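Local coordinates for DNA repair protein RECN (Deinococcus radiodurans, PDB 4ABX) that may take part in the recombinational repair of damaged DNA as an SMC-like ATP-binding protein, represented by its coiled-coil domain, at residues 77-82 with 94-99; 35-40 with 125-130; 52-57 with 111-116; 25-30 with 131-136. All coordinates share one frame; numbering follows the deposited sequence.

Contact 1. Residues 77-82 with 94-99; sequences RALNAG and NELRAA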
loop_
_atom_site.group_PDB
_atom_site.type_symbol
_atom_site.label_atom_id
_atom_site.label_comp_id
_atom_site.label_asym_id
_atom_site.label_seq_id
_atom_site.Cartn_x
_atom_site.Cartn_y
_atom_site.Cartn_z
ATOM N N ARG A 77 -9.038 3.331 8.725
ATOM C CA ARG A 77 -9.308 4.549 9.480
ATOM C C ARG A 77 -10.100 5.579 8.659
ATOM O O ARG A 77 -10.974 6.262 9.186
ATOM C CB ARG A 77 -8.009 5.148 10.027
ATOM C CG ARG A 77 -7.374 4.289 11.118
ATOM C CD ARG A 77 -6.201 4.989 11.792
ATOM N NE ARG A 77 -5.058 5.130 10.895
ATOM C CZ ARG A 77 -4.101 4.218 10.752
ATOM N NH1 ARG A 77 -4.146 3.089 11.451
ATOM N NH2 ARG A 77 -3.096 4.433 9.911
ATOM N N ALA A 78 -9.798 5.670 7.370
ATOM C CA ALA A 78 -10.526 6.564 6.473
ATOM C C ALA A 78 -12.019 6.233 6.435
ATOM O O ALA A 78 -12.853 7.108 6.215
ATOM C CB ALA A 78 -9.930 6.509 5.072
ATOM N N LEU A 79 -12.353 4.965 6.653
ATOM C CA LEU A 79 -13.744 4.526 6.622
ATOM C C LEU A 79 -14.518 4.818 7.915
ATOM O O LEU A 79 -15.750 4.764 7.924
ATOM C CB LEU A 79 -13.822 3.032 6.290
ATOM C CG LEU A 79 -13.300 2.659 4.903
ATOM C CD1 LEU A 79 -13.557 1.190 4.617
ATOM C CD2 LEU A 79 -13.956 3.539 3.844
ATOM N N ASN A 80 -13.805 5.130 8.994
ATOM C CA ASN A 80 -14.442 5.366 10.295
ATOM C C ASN A 80 -15.669 6.277 10.246
ATOM O O ASN A 80 -16.739 5.917 10.737
ATOM C CB ASN A 80 -13.438 5.931 11.311
ATOM C CG ASN A 80 -12.616 4.849 11.990
ATOM O OD1 ASN A 80 -11.495 5.098 12.440
ATOM N ND2 ASN A 80 -13.167 3.642 12.067
ATOM N N ALA A 81 -15.509 7.460 9.660
ATOM C CA ALA A 81 -16.571 8.465 9.683
ATOM C C ALA A 81 -17.785 8.010 8.880
ATOM O O ALA A 81 -18.925 8.309 9.235
ATOM C CB ALA A 81 -16.053 9.811 9.166
ATOM N N GLY A 82 -17.537 7.274 7.801
ATOM C CA GLY A 82 -18.618 6.764 6.983
ATOM C C GLY A 82 -19.334 5.598 7.636
ATOM O O GLY A 82 -20.561 5.457 7.516
ATOM N N ASN A 94 -15.364 -3.799 7.989
ATOM C CA ASN A 94 -15.116 -5.045 8.708
ATOM C C ASN A 94 -14.463 -6.106 7.823
ATOM O O ASN A 94 -13.542 -6.797 8.250
ATOM C CB ASN A 94 -16.405 -5.578 9.336
ATOM C CG ASN A 94 -16.806 -4.814 10.587
ATOM O OD1 ASN A 94 -17.990 -4.600 10.845
ATOM N ND2 ASN A 94 -15.816 -4.408 11.378
ATOM N N GLU A 95 -14.929 -6.224 6.585
ATOM C CA GLU A 95 -14.280 -7.101 5.619
ATOM C C GLU A 95 -12.832 -6.678 5.362
ATOM O O GLU A 95 -11.960 -7.524 5.136
ATOM C CB GLU A 95 -15.077 -7.144 4.309
ATOM C CG GLU A 95 -16.406 -7.874 4.448
ATOM C CD GLU A 95 -17.324 -7.670 3.259
ATOM O OE1 GLU A 95 -16.866 -7.129 2.231
ATOM O OE2 GLU A 95 -18.512 -8.050 3.356
ATOM N N LEU A 96 -12.577 -5.371 5.409
ATOM C CA LEU A 96 -11.234 -4.848 5.177
ATOM C C LEU A 96 -10.300 -5.171 6.351
ATOM O O LEU A 96 -9.127 -5.497 6.151
ATOM C CB LEU A 96 -11.269 -3.341 4.893
ATOM C CG LEU A 96 -9.962 -2.712 4.401
ATOM C CD1 LEU A 96 -9.456 -3.420 3.139
ATOM C CD2 LEU A 96 -10.142 -1.216 4.142
ATOM N N ARG A 97 -10.825 -5.092 7.569
ATOM C CA ARG A 97 -10.085 -5.535 8.747
ATOM C C ARG A 97 -9.653 -6.997 8.611
ATOM O O ARG A 97 -8.506 -7.354 8.926
ATOM C CB ARG A 97 -10.919 -5.344 10.018
ATOM C CG ARG A 97 -10.997 -3.900 10.503
ATOM C CD ARG A 97 -11.605 -3.811 11.897
ATOM N NE ARG A 97 -11.498 -2.462 12.453
ATOM C CZ ARG A 97 -12.508 -1.599 12.529
ATOM N NH1 ARG A 97 -13.713 -1.944 12.095
ATOM N NH2 ARG A 97 -12.317 -0.393 13.047
ATOM N N ALA A 98 -10.577 -7.840 8.151
ATOM C CA ALA A 98 -10.275 -9.249 7.912
ATOM C C ALA A 98 -9.158 -9.412 6.878
ATOM O O ALA A 98 -8.279 -10.252 7.035
ATOM C CB ALA A 98 -11.528 -9.999 7.468
ATOM N N ALA A 99 -9.198 -8.608 5.819
ATOM C CA ALA A 99 -8.150 -8.663 4.813
ATOM C C ALA A 99 -6.804 -8.265 5.416
ATOM O O ALA A 99 -5.781 -8.873 5.110
ATOM C CB ALA A 99 -8.491 -7.782 3.623
#

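Contact 2. Residues 35-40 with 125-130; sequences EGLNTE and DRVEAR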
loop_
_atom_site.group_PDB
_atom_site.type_symbol
_atom_site.label_atom_id
_atom_site.label_comp_id
_atom_site.label_asym_id
_atom_site.label_seq_id
_atom_site.Cartn_x
_atom_site.Cartn_y
_atom_site.Cartn_z
ATOM N N GLU A 35 29.419 -33.205 -11.343
ATOM C CA GLU A 35 28.043 -33.669 -11.176
ATOM C C GLU A 35 27.505 -33.320 -9.793
ATOM O O GLU A 35 26.423 -32.742 -9.663
ATOM C CB GLU A 35 27.920 -35.180 -11.400
ATOM C CG GLU A 35 26.487 -35.674 -11.213
ATOM C CD GLU A 35 26.375 -37.188 -11.144
ATOM O OE1 GLU A 35 27.423 -37.868 -11.103
ATOM O OE2 GLU A 35 25.232 -37.694 -11.126
ATOM N N GLY A 36 28.262 -33.690 -8.764
ATOM C CA GLY A 36 27.901 -33.369 -7.395
ATOM C C GLY A 36 27.869 -31.871 -7.143
ATOM O O GLY A 36 26.951 -31.363 -6.497
ATOM N N LEU A 37 28.878 -31.161 -7.645
ATOM C CA LEU A 37 28.932 -29.708 -7.494
ATOM C C LEU A 37 27.686 -29.028 -8.070
ATOM O O LEU A 37 27.071 -28.182 -7.411
ATOM C CB LEU A 37 30.194 -29.139 -8.147
ATOM C CG LEU A 37 31.534 -29.443 -7.466
ATOM C CD1 LEU A 37 32.690 -28.958 -8.334
ATOM C CD2 LEU A 37 31.601 -28.814 -6.081
ATOM N N ASN A 38 27.321 -29.403 -9.297
ATOM C CA ASN A 38 26.164 -28.819 -9.974
ATOM C C ASN A 38 24.859 -29.096 -9.234
ATOM O O ASN A 38 23.983 -28.237 -9.144
ATOM C CB ASN A 38 26.037 -29.345 -11.407
ATOM C CG ASN A 38 27.082 -28.771 -12.344
ATOM O OD1 ASN A 38 27.506 -29.433 -13.293
ATOM N ND2 ASN A 38 27.495 -27.538 -12.091
ATOM N N THR A 39 24.724 -30.316 -8.731
ATOM C CA THR A 39 23.549 -30.691 -7.953
ATOM C C THR A 39 23.463 -29.869 -6.667
ATOM O O THR A 39 22.396 -29.376 -6.302
ATOM C CB THR A 39 23.564 -32.203 -7.632
ATOM O OG1 THR A 39 23.284 -32.938 -8.828
ATOM C CG2 THR A 39 22.526 -32.545 -6.578
ATOM N N GLU A 40 24.596 -29.703 -5.995
ATOM C CA GLU A 40 24.656 -28.933 -4.755
ATOM C C GLU A 40 24.469 -27.425 -5.007
ATOM O O GLU A 40 23.837 -26.726 -4.213
ATOM C CB GLU A 40 25.972 -29.224 -4.024
ATOM C CG GLU A 40 26.093 -28.606 -2.643
ATOM C CD GLU A 40 25.193 -29.253 -1.598
ATOM O OE1 GLU A 40 24.316 -30.079 -1.946
ATOM O OE2 GLU A 40 25.366 -28.915 -0.409
ATOM N N ASP A 125 28.939 -20.195 -1.819
ATOM C CA ASP A 125 30.120 -19.504 -2.340
ATOM C C ASP A 125 31.292 -20.459 -2.572
ATOM O O ASP A 125 32.072 -20.280 -3.503
ATOM C CB ASP A 125 30.550 -18.362 -1.413
ATOM C CG ASP A 125 29.776 -17.078 -1.668
ATOM O OD1 ASP A 125 29.146 -16.956 -2.743
ATOM O OD2 ASP A 125 29.807 -16.183 -0.796
ATOM N N ARG A 126 31.412 -21.471 -1.723
ATOM C CA ARG A 126 32.497 -22.432 -1.859
ATOM C C ARG A 126 32.277 -23.361 -3.050
ATOM O O ARG A 126 33.225 -23.736 -3.737
ATOM C CB ARG A 126 32.677 -23.224 -0.567
ATOM C CG ARG A 126 33.189 -22.377 0.587
ATOM C CD ARG A 126 33.687 -23.238 1.739
ATOM N NE ARG A 126 32.621 -24.035 2.340
ATOM C CZ ARG A 126 31.834 -23.603 3.321
ATOM N NH1 ARG A 126 31.992 -22.377 3.807
ATOM N NH2 ARG A 126 30.889 -24.394 3.814
ATOM N N VAL A 127 31.021 -23.720 -3.293
ATOM C CA VAL A 127 30.667 -24.539 -4.445
ATOM C C VAL A 127 30.947 -23.780 -5.731
ATOM O O VAL A 127 31.472 -24.345 -6.694
ATOM C CB VAL A 127 29.187 -24.949 -4.413
ATOM C CG1 VAL A 127 28.754 -25.493 -5.760
ATOM C CG2 VAL A 127 28.950 -25.974 -3.310
ATOM N N GLU A 128 30.595 -22.497 -5.745
ATOM C CA GLU A 128 30.849 -21.659 -6.907
ATOM C C GLU A 128 32.346 -21.476 -7.148
ATOM O O GLU A 128 32.803 -21.495 -8.288
ATOM C CB GLU A 128 30.158 -20.297 -6.763
ATOM C CG GLU A 128 28.636 -20.379 -6.676
ATOM C CD GLU A 128 27.963 -19.028 -6.862
ATOM O OE1 GLU A 128 28.031 -18.474 -7.982
ATOM O OE2 GLU A 128 27.364 -18.522 -5.888
ATOM N N ALA A 129 33.102 -21.298 -6.068
ATOM C CA ALA A 129 34.546 -21.126 -6.168
ATOM C C ALA A 129 35.226 -22.352 -6.787
ATOM O O ALA A 129 36.156 -22.213 -7.581
ATOM C CB ALA A 129 35.143 -20.812 -4.802
ATOM N N ARG A 130 34.763 -23.547 -6.429
ATOM C CA ARG A 130 35.323 -24.772 -7.002
ATOM C C ARG A 130 34.978 -24.876 -8.484
ATOM O O ARG A 130 35.832 -25.196 -9.311
ATOM C CB ARG A 130 34.820 -26.018 -6.259
ATOM C CG ARG A 130 35.417 -27.341 -6.770
ATOM C CD ARG A 130 36.934 -27.414 -6.530
ATOM N NE ARG A 130 37.529 -28.649 -7.045
ATOM C CZ ARG A 130 38.839 -28.848 -7.182
ATOM N NH1 ARG A 130 39.696 -27.890 -6.848
ATOM N NH2 ARG A 130 39.295 -30.000 -7.658
#

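Contact 3. Residues 52-57 with 111-116; sequences QAAAGG and RDVAEG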
loop_
_atom_site.group_PDB
_atom_site.type_symbol
_atom_site.label_atom_id
_atom_site.label_comp_id
_atom_site.label_asym_id
_atom_site.label_seq_id
_atom_site.Cartn_x
_atom_site.Cartn_y
_atom_site.Cartn_z
ATOM N N GLN A 52 15.118 -15.356 -0.043
ATOM C CA GLN A 52 15.066 -14.008 -0.600
ATOM C C GLN A 52 13.622 -13.651 -0.965
ATOM O O GLN A 52 13.192 -12.506 -0.816
ATOM C CB GLN A 52 15.969 -13.933 -1.832
ATOM C CG GLN A 52 16.320 -12.534 -2.299
ATOM C CD GLN A 52 17.390 -12.546 -3.380
ATOM O OE1 GLN A 52 18.388 -11.829 -3.292
ATOM N NE2 GLN A 52 17.187 -13.369 -4.409
ATOM N N ALA A 53 12.873 -14.634 -1.451
ATOM C CA ALA A 53 11.465 -14.407 -1.793
ATOM C C ALA A 53 10.660 -14.062 -0.541
ATOM O O ALA A 53 9.887 -13.110 -0.533
ATOM C CB ALA A 53 10.875 -15.633 -2.478
ATOM N N ALA A 54 10.845 -14.848 0.515
ATOM C CA ALA A 54 10.154 -14.606 1.780
ATOM C C ALA A 54 10.552 -13.275 2.418
ATOM O O ALA A 54 9.717 -12.605 3.033
ATOM C CB ALA A 54 10.386 -15.758 2.752
ATOM N N ALA A 55 11.818 -12.892 2.277
ATOM C CA ALA A 55 12.279 -11.606 2.804
ATOM C C ALA A 55 11.639 -10.429 2.063
ATOM O O ALA A 55 11.197 -9.456 2.679
ATOM C CB ALA A 55 13.796 -11.510 2.743
ATOM N N GLY A 56 11.596 -10.521 0.739
ATOM C CA GLY A 56 10.989 -9.486 -0.075
ATOM C C GLY A 56 9.516 -9.304 0.245
ATOM O O GLY A 56 9.031 -8.180 0.344
ATOM N N GLY A 57 8.807 -10.416 0.413
ATOM C CA GLY A 57 7.395 -10.377 0.746
ATOM C C GLY A 57 7.127 -9.710 2.082
ATOM O O GLY A 57 6.200 -8.911 2.217
ATOM N N ARG A 111 7.930 -14.581 7.391
ATOM C CA ARG A 111 9.049 -14.295 8.279
ATOM C C ARG A 111 9.592 -15.594 8.864
ATOM O O ARG A 111 10.798 -15.750 9.032
ATOM C CB ARG A 111 8.621 -13.343 9.397
ATOM C CG ARG A 111 9.775 -12.634 10.082
ATOM C CD ARG A 111 9.297 -11.833 11.283
ATOM N NE ARG A 111 8.135 -10.998 10.978
ATOM C CZ ARG A 111 8.206 -9.777 10.456
ATOM N NH1 ARG A 111 9.385 -9.243 10.172
ATOM N NH2 ARG A 111 7.097 -9.090 10.216
ATOM N N ASP A 112 8.691 -16.526 9.170
ATOM C CA ASP A 112 9.084 -17.846 9.656
ATOM C C ASP A 112 9.872 -18.620 8.602
ATOM O O ASP A 112 10.837 -19.308 8.929
ATOM C CB ASP A 112 7.862 -18.658 10.098
ATOM C CG ASP A 112 7.296 -18.189 11.425
ATOM O OD1 ASP A 112 7.995 -17.441 12.142
ATOM O OD2 ASP A 112 6.154 -18.574 11.757
ATOM N N VAL A 113 9.457 -18.516 7.341
ATOM C CA VAL A 113 10.178 -19.187 6.260
ATOM C C VAL A 113 11.614 -18.684 6.207
ATOM O O VAL A 113 12.555 -19.472 6.155
ATOM C CB VAL A 113 9.518 -18.960 4.882
ATOM C CG1 VAL A 113 10.436 -19.461 3.754
ATOM C CG2 VAL A 113 8.156 -19.633 4.814
ATOM N N ALA A 114 11.774 -17.364 6.224
ATOM C CA ALA A 114 13.097 -16.758 6.159
ATOM C C ALA A 114 13.928 -17.128 7.379
ATOM O O ALA A 114 15.080 -17.537 7.255
ATOM C CB ALA A 114 12.983 -15.245 6.029
ATOM N N GLU A 115 13.330 -17.000 8.558
ATOM C CA GLU A 115 14.035 -17.263 9.807
ATOM C C GLU A 115 14.472 -18.719 9.949
ATOM O O GLU A 115 15.474 -19.009 10.601
ATOM C CB GLU A 115 13.181 -16.850 11.008
ATOM C CG GLU A 115 13.025 -15.344 11.168
ATOM C CD GLU A 115 12.116 -14.968 12.324
ATOM O OE1 GLU A 115 11.459 -15.872 12.887
ATOM O OE2 GLU A 115 12.056 -13.767 12.670
ATOM N N GLY A 116 13.723 -19.632 9.337
ATOM C CA GLY A 116 14.008 -21.052 9.466
ATOM C C GLY A 116 14.763 -21.645 8.290
ATOM O O GLY A 116 15.013 -22.855 8.241
#

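Contact 4. Residues 25-30 with 131-136; sequences SEVSPD and LSALSK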
loop_
_atom_site.group_PDB
_atom_site.type_symbol
_atom_site.label_atom_id
_atom_site.label_comp_id
_atom_site.label_asym_id
_atom_site.label_seq_id
_atom_site.Cartn_x
_atom_site.Cartn_y
_atom_site.Cartn_z
ATOM N N SER A 25 48.000 -29.033 -11.270
ATOM C CA SER A 25 48.210 -29.859 -10.089
ATOM C C SER A 25 47.715 -29.165 -8.827
ATOM O O SER A 25 47.232 -29.816 -7.900
ATOM C CB SER A 25 49.690 -30.232 -9.951
ATOM O OG SER A 25 50.145 -30.861 -11.136
ATOM N N GLU A 26 47.839 -27.844 -8.791
ATOM C CA GLU A 26 47.387 -27.079 -7.628
ATOM C C GLU A 26 45.874 -27.141 -7.448
ATOM O O GLU A 26 45.374 -27.069 -6.325
ATOM C CB GLU A 26 47.857 -25.625 -7.711
ATOM C CG GLU A 26 49.352 -25.466 -7.474
ATOM C CD GLU A 26 49.826 -24.038 -7.641
ATOM O OE1 GLU A 26 49.046 -23.208 -8.153
ATOM O OE2 GLU A 26 50.981 -23.747 -7.263
ATOM N N VAL A 27 45.151 -27.281 -8.555
ATOM C CA VAL A 27 43.692 -27.360 -8.514
ATOM C C VAL A 27 43.245 -28.808 -8.344
ATOM O O VAL A 27 42.215 -29.093 -7.718
ATOM C CB VAL A 27 43.067 -26.762 -9.789
ATOM C CG1 VAL A 27 41.558 -26.965 -9.797
ATOM C CG2 VAL A 27 43.418 -25.288 -9.900
ATOM N N SER A 28 44.035 -29.719 -8.907
ATOM C CA SER A 28 43.794 -31.153 -8.790
ATOM C C SER A 28 42.392 -31.564 -9.251
ATOM O O SER A 28 41.601 -32.090 -8.463
ATOM C CB SER A 28 44.056 -31.619 -7.355
ATOM O OG SER A 28 43.919 -33.021 -7.258
ATOM N N PRO A 29 42.089 -31.338 -10.537
ATOM C CA PRO A 29 40.775 -31.675 -11.095
ATOM C C PRO A 29 40.486 -33.173 -11.043
ATOM O O PRO A 29 41.325 -33.989 -11.424
ATOM C CB PRO A 29 40.878 -31.200 -12.550
ATOM C CG PRO A 29 42.348 -31.155 -12.837
ATOM C CD PRO A 29 42.975 -30.730 -11.545
ATOM N N ASP A 30 39.295 -33.522 -10.576
ATOM C CA ASP A 30 38.889 -34.918 -10.464
ATOM C C ASP A 30 37.693 -35.173 -11.370
ATOM O O ASP A 30 36.549 -34.919 -10.985
ATOM C CB ASP A 30 38.548 -35.244 -9.009
ATOM C CG ASP A 30 37.976 -36.642 -8.832
ATOM O OD1 ASP A 30 38.245 -37.526 -9.673
ATOM O OD2 ASP A 30 37.253 -36.853 -7.837
ATOM N N LEU A 131 33.717 -24.608 -8.809
ATOM C CA LEU A 131 33.247 -24.658 -10.189
ATOM C C LEU A 131 33.979 -23.640 -11.056
ATOM O O LEU A 131 34.284 -23.896 -12.223
ATOM C CB LEU A 131 31.736 -24.408 -10.239
ATOM C CG LEU A 131 30.877 -25.562 -9.725
ATOM C CD1 LEU A 131 29.412 -25.147 -9.582
ATOM C CD2 LEU A 131 31.023 -26.764 -10.647
ATOM N N SER A 132 34.247 -22.475 -10.480
ATOM C CA SER A 132 34.979 -21.431 -11.184
ATOM C C SER A 132 36.417 -21.858 -11.446
ATOM O O SER A 132 36.962 -21.579 -12.511
ATOM C CB SER A 132 34.973 -20.128 -10.386
ATOM O OG SER A 132 35.811 -19.167 -11.005
ATOM N N ALA A 133 37.026 -22.532 -10.472
ATOM C CA ALA A 133 38.406 -22.985 -10.627
ATOM C C ALA A 133 38.487 -24.052 -11.711
ATOM O O ALA A 133 39.409 -24.050 -12.528
ATOM C CB ALA A 133 38.963 -23.503 -9.303
ATOM N N LEU A 134 37.513 -24.959 -11.725
ATOM C CA LEU A 134 37.466 -26.010 -12.740
ATOM C C LEU A 134 37.199 -25.422 -14.130
ATOM O O LEU A 134 37.791 -25.864 -15.118
ATOM C CB LEU A 134 36.421 -27.082 -12.380
ATOM C CG LEU A 134 36.714 -27.906 -11.126
ATOM C CD1 LEU A 134 35.517 -28.769 -10.730
ATOM C CD2 LEU A 134 37.970 -28.765 -11.318
ATOM N N SER A 135 36.318 -24.425 -14.199
ATOM C CA SER A 135 36.008 -23.744 -15.464
ATOM C C SER A 135 37.222 -23.042 -16.066
ATOM O O SER A 135 37.452 -23.100 -17.275
ATOM C CB SER A 135 34.886 -22.714 -15.275
ATOM O OG SER A 135 33.643 -23.346 -15.048
ATOM N N LYS A 136 37.988 -22.362 -15.222
ATOM C CA LYS A 136 39.201 -21.698 -15.683
ATOM C C LYS A 136 40.173 -22.698 -16.320
ATOM O O LYS A 136 40.798 -22.396 -17.340
ATOM C CB LYS A 136 39.870 -20.937 -14.539
ATOM C CG LYS A 136 39.006 -19.816 -13.969
ATOM C CD LYS A 136 39.728 -19.055 -12.865
ATOM C CE LYS A 136 38.876 -17.908 -12.330
ATOM N NZ LYS A 136 39.575 -17.147 -11.255
#

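Contact 1. Residues 77-82 with 94-99
L79 and L96 make the one apolar contact between residues 77-82 and 94-99, with L79 CD1 lying 4.2 Å from L96 CD2. The helices are well separated at this level, since L79 CA and L96 CA, the nearest pair of alpha carbons, are 9.8 Å apart. Both leucines start toward the facing segment, and their branch ends just meet in the gap. L96 has its CG anti to the backbone N (chi1 -170°), which swings CG and its methyls across, CD2 meeting L79. The two segments bury only 81 Å² between them, both sides summed, so the direct pairing is slight.

The polar part is looser still. R97 stretches its aliphatic chain across the gap (chi2 -169°, chi3 171°) and carries its guanidinium to the end of the N80 side chain, a marginal contact. Neither side chain starts out toward the other helix, yet each ends closer to it than it begins.

Other parts of the fold add to the packing. L96 also packs on I72, A75 and V76 of helix 68-83, and R97 on V76, so L96 and R97 also reach the preceding turns of that helix. The second subunit reaches both leucines, its A53 packing on L79 and its L61 on L96, which places this pair in a bundle built by helices of two chains.

Contact 2. Residues 35-40 with 125-130
R130 has its CG anti to the backbone N (chi1 -177°) and then bends at chi2 (65°), and these two torsions lay its aliphatic stem against L37. The closest approach is 3.5 Å, from L37 CD1 to R130 CG, while L37 CD2 stands 4.1 Å from the same CG. Both leucine methyls face this one methylene, CD1 the nearer, and the two side chains cross obliquely.

V127 faces the middle of the other segment. Its CG1 methyl sits 3.6 Å from the carbonyl oxygen L37 O, and its CG2 lies 3.9 Å from E40 CG. The valine and the glutamate chain meet at about a right angle, with the methylene and not the carboxylate of E40 doing the touching. L37 CA and V127 CA, 6.2 Å apart, mark the point of nearest backbone approach. The short helix axes come within 9.8 Å, and their signed crossing angle of -142° makes the two segments roughly antiparallel; they lie on helices 33-63 and 121-141 of the coiled-coil domain. L37 also packs on L131 and L134, and V127 on L41 and L44, which extends the apolar seam along both helices.

The charged ends turn to other partners. E40 OE2 forms a salt bridge with R43 NH2, while R130 bonds through NE to E33 OE1 and through NH1 to V27 O. The chemistry is thus divided: hydrocarbon stems supply the packing, and the bonds made by the guanidinium probably fix the course of the arginine stem that L37 covers.

Contact 3. Residues 52-57 with 111-116
A53 packs on A78 of the second subunit, and the next residue, A54, is the one that meets 111-116, its methyl pointing toward the facing helix and settling beside V113. A54 CB lies 3.8 Å from V113 CG1 and 3.9 Å from V113 CB. The valine has CG1 anti to its backbone N (chi1 170°), and this is the branch that touches. The same methyl also meets A114, A54 CB lying 4.2 Å from A114 CB and 4.1 Å from the backbone nitrogen A114 N. The directions from A54 CB to V113 CG1 and to A114 CB are roughly at right angles, so the methyl rests in the corner between these two consecutive residues.

Small side chains on both helices allow this close approach, measured by the 5.7 Å between A54 CA and A114 CA. It belongs to the antiparallel coiled coil, in which helix 33-63 runs outward and helix 87-115 returns along it. The summed buried surface is 128 Å², of which A54 contributes the largest share.

Further along, A55 lies at the margin, and the helix continues through G56 and G57.

V113 also packs on I50 of the same chain and on V89 of the second subunit. R111, directed away from 52-57, packs on V58 and S62, and its NH1 forms a salt bridge with D63 OD2.

Contact 4. Residues 25-30 with 131-136
V27, P29, A133 and L134 form a wholly apolar contact at the point where helix 6-27 gives way to a loop. V27 CG1 serves two partners, A133 CB at 4.4 Å and L134 CD2 at 4.3 Å. P29 adds a second surface for the same leucine methyl, with P29 CB 4.0 Å from L134 CD2 and P29 CA at an equal distance from it. L134 CD2 is therefore the shared point of the contact, touched by V27 before the turn and by P29 after it. The L134 side chain leaves its backbone to one side, with CG anti to the carbonyl carbon (chi1 -66°), and comes nearer toward its branch end.

The turn of the backbone is consistent with this pairing. S28 has positive phi (55°), in the left-handed region, so the chain leaves its helical path between V27 and P29, while V27 points toward helix 121-141 and P29 lies alongside it.

Hydrogen bonds belong to the two sides separately. Within helix 121-141, L131 O accepts from both S135 N and S135 OG, which approach from opposite faces of the carbonyl plane. In the loop, D30 N donates to E33 OE2 at the start of helix 33-63.

L134 also packs on E33 and L145, and both V27 and P29 pack on L137. The chemistry between the two segments is thus apolar, 134 Å² summed, while polar groups nearby bond to partners outside them, V27 O to R130 NH1 among these.

In the fold
Following the chain from the N terminus, helix 6-27 and its loop open contact 4, which closes 101 residues later on helix 121-141. Within that span, helix 33-63 opens contact 2 and then contact 3, and helix 68-83 opens contact 1. They close in reverse order: contacts 1 and 3 on helix 87-115, then contacts 2 and 4 on helix 121-141. All four loops are thus concentric and none cross, as expected of a long hairpin. Contacts 2 and 4 abut on helix 121-141, their centres about 12 Å apart. Contacts 1 and 3 lie on the same side of the chain's centre, contact 1 farthest out at about 44 Å (centre to centre), and both meet the second subunit.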